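Local atomic coordinates of acinetobacter secreted protease CpaA (Acinetobacter nosocomialis M2, PDB entry 6O38), a protein that is a secreted zinc metalloprotease that binds the chaperone CpaB and is probably exported by the type II secretion system. Residues A[70-75]-A[114-119]. Sequence-based numbering, arbitrary orientation.
Sequences EVLKIN and ATMQKV
Asn-75 and Thr-115 make the polar half of a small interface between segments that belong to two successive StcE-type beta-sandwich family regions. The amide nitrogen ND2 of Asn-75 donates to OG1 of Thr-115 over 3.3 Å; the bond is bent, 148° at the hydrogen, and the hydroxyl lies somewhat out of the amide plane. The other end of the amide is held as well: NZ of Lys-73 comes in at a lone pair of OD1 of Asn-75, level with the amide and 2.9 Å away, and Ser-57 is a further partner of both. Asp-78 is the stronger partner of Thr-115, bonding OG1 while also taking the backbone NH of Asn-75. With OG1 so engaged beside its own backbone nitrogen (chi1 -67°), the methyl CG2 of Thr-115 lies 3.9 Å from O of Lys-73.

The apolar half lies deeper, where Leu-72 and Met-116, a selenomethionine, run roughly perpendicular to each other. Met-116 sends CG anti to its backbone N (chi1 -179°) and then bends at chi3, bringing its terminal methyl CE to 3.6 Å from CD2 of Leu-72; SE stands 4.1 Å from CD1, the other branch of the leucine. Tyr-80, on strand 79-85, touches both of these side chains.

Strand 71-74 pairs with 58-61, whereas strand 116-121 lies between 90-98 and 141-146, so side chains join the two segments. Buried apolar packing thus sits beside a polar group in which Asn-75 uses both ends of its amide and Asp-78 bonds to both segments.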
loop_
_atom_site.group_PDB
_atom_site.type_symbol
_atom_site.label_atom_id
_atom_site.label_comp_id
_atom_site.label_asym_id
_atom_site.label_seq_id
_atom_site.Cartn_x
_atom_site.Cartn_y
_atom_site.Cartn_z
ATOM N N GLU A 70 6.688 13.513 -4.601
ATOM C CA GLU A 70 6.613 13.777 -3.168
ATOM C C GLU A 70 7.964 14.189 -2.595
ATOM O O GLU A 70 8.032 15.091 -1.753
ATOM C CB GLU A 70 6.069 12.554 -2.431
ATOM C CG GLU A 70 4.608 12.685 -2.027
ATOM C CD GLU A 70 4.049 11.422 -1.402
ATOM O OE1 GLU A 70 4.845 10.541 -1.014
ATOM O OE2 GLU A 70 2.810 11.310 -1.302
ATOM N N VAL A 71 9.045 13.543 -3.027
ATOM C CA VAL A 71 10.381 13.808 -2.507
ATOM C C VAL A 71 11.358 13.872 -3.674
ATOM O O VAL A 71 11.234 13.113 -4.642
ATOM C CB VAL A 71 10.818 12.733 -1.485
ATOM C CG1 VAL A 71 12.221 13.010 -0.973
ATOM C CG2 VAL A 71 9.837 12.659 -0.323
ATOM N N LEU A 72 12.322 14.787 -3.589
ATOM C CA LEU A 72 13.415 14.870 -4.548
ATOM C C LEU A 72 14.665 14.238 -3.952
ATOM O O LEU A 72 15.066 14.579 -2.835
ATOM C CB LEU A 72 13.709 16.319 -4.939
ATOM C CG LEU A 72 12.766 17.022 -5.916
ATOM C CD1 LEU A 72 13.562 17.937 -6.834
ATOM C CD2 LEU A 72 11.943 16.023 -6.715
ATOM N N LYS A 73 15.278 13.326 -4.701
ATOM C CA LYS A 73 16.523 12.692 -4.287
ATOM C C LYS A 73 17.691 13.557 -4.747
ATOM O O LYS A 73 17.875 13.770 -5.951
ATOM C CB LYS A 73 16.630 11.281 -4.864
ATOM C CG LYS A 73 17.714 10.421 -4.230
ATOM C CD LYS A 73 17.711 9.019 -4.824
ATOM C CE LYS A 73 18.559 8.056 -4.004
ATOM N NZ LYS A 73 20.000 8.428 -3.999
ATOM N N ILE A 74 18.471 14.056 -3.794
ATOM C CA ILE A 74 19.617 14.912 -4.077
ATOM C C ILE A 74 20.880 14.071 -3.961
ATOM O O ILE A 74 21.162 13.504 -2.900
ATOM C CB ILE A 74 19.666 16.118 -3.127
ATOM C CG1 ILE A 74 18.433 17.003 -3.317
ATOM C CG2 ILE A 74 20.936 16.920 -3.351
ATOM C CD1 ILE A 74 18.410 18.220 -2.418
ATOM N N ASN A 75 21.639 13.992 -5.048
ATOM C CA ASN A 75 22.883 13.237 -5.091
ATOM C C ASN A 75 24.062 14.178 -5.296
ATOM O O ASN A 75 23.903 15.373 -5.561
ATOM C CB ASN A 75 22.841 12.182 -6.203
ATOM C CG ASN A 75 21.739 11.162 -5.999
ATOM O OD1 ASN A 75 21.859 10.258 -5.172
ATOM N ND2 ASN A 75 20.658 11.299 -6.759
ATOM N N ALA A 114 22.453 14.503 -15.011
ATOM C CA ALA A 114 21.673 15.107 -13.941
ATOM C C ALA A 114 20.517 14.200 -13.540
ATOM O O ALA A 114 19.876 13.570 -14.386
ATOM C CB ALA A 114 21.146 16.475 -14.376
ATOM N N THR A 115 20.263 14.130 -12.230
ATOM C CA THR A 115 19.198 13.270 -11.721
ATOM C C THR A 115 17.843 13.671 -12.288
ATOM O O THR A 115 17.033 12.808 -12.650
ATOM C CB THR A 115 19.178 13.316 -10.191
ATOM O OG1 THR A 115 20.374 12.716 -9.678
ATOM C CG2 THR A 115 17.970 12.570 -9.643
HETATM N N MSE A 116 17.581 14.970 -12.388
HETATM C CA MSE A 116 16.306 15.442 -12.915
HETATM C C MSE A 116 16.494 16.345 -14.130
HETATM O O MSE A 116 17.269 17.301 -14.097
HETATM C CB MSE A 116 15.522 16.178 -11.830
HETATM C CG MSE A 116 14.171 16.689 -12.290
HETATM SE SE MSE A 116 12.974 17.017 -10.794
HETATM C CE MSE A 116 12.908 15.200 -10.090
ATOM N N GLN A 117 15.776 16.028 -15.206
ATOM C CA GLN A 117 15.844 16.788 -16.444
ATOM C C GLN A 117 14.438 16.946 -17.005
ATOM O O GLN A 117 13.515 16.218 -16.633
ATOM C CB GLN A 117 16.750 16.105 -17.479
ATOM C CG GLN A 117 18.160 15.821 -16.986
ATOM C CD GLN A 117 19.019 15.152 -18.038
ATOM O OE1 GLN A 117 19.078 15.597 -19.185
ATOM N NE2 GLN A 117 19.686 14.069 -17.655
ATOM N N LYS A 118 14.282 17.915 -17.903
ATOM C CA LYS A 118 13.004 18.194 -18.543
ATOM C C LYS A 118 13.157 18.106 -20.054
ATOM O O LYS A 118 14.044 18.745 -20.629
ATOM C CB LYS A 118 12.479 19.577 -18.149
ATOM C CG LYS A 118 11.195 19.975 -18.861
ATOM C CD LYS A 118 10.507 21.134 -18.159
ATOM C CE LYS A 118 10.378 22.339 -19.078
ATOM N NZ LYS A 118 9.121 23.097 -18.831
ATOM N N VAL A 119 12.297 17.318 -20.690
ATOM C CA VAL A 119 12.202 17.267 -22.145
ATOM C C VAL A 119 10.961 18.050 -22.548
ATOM O O VAL A 119 9.834 17.660 -22.219
ATOM C CB VAL A 119 12.142 15.819 -22.659
ATOM C CG1 VAL A 119 11.917 15.801 -24.162
ATOM C CG2 VAL A 119 13.424 15.083 -22.304
#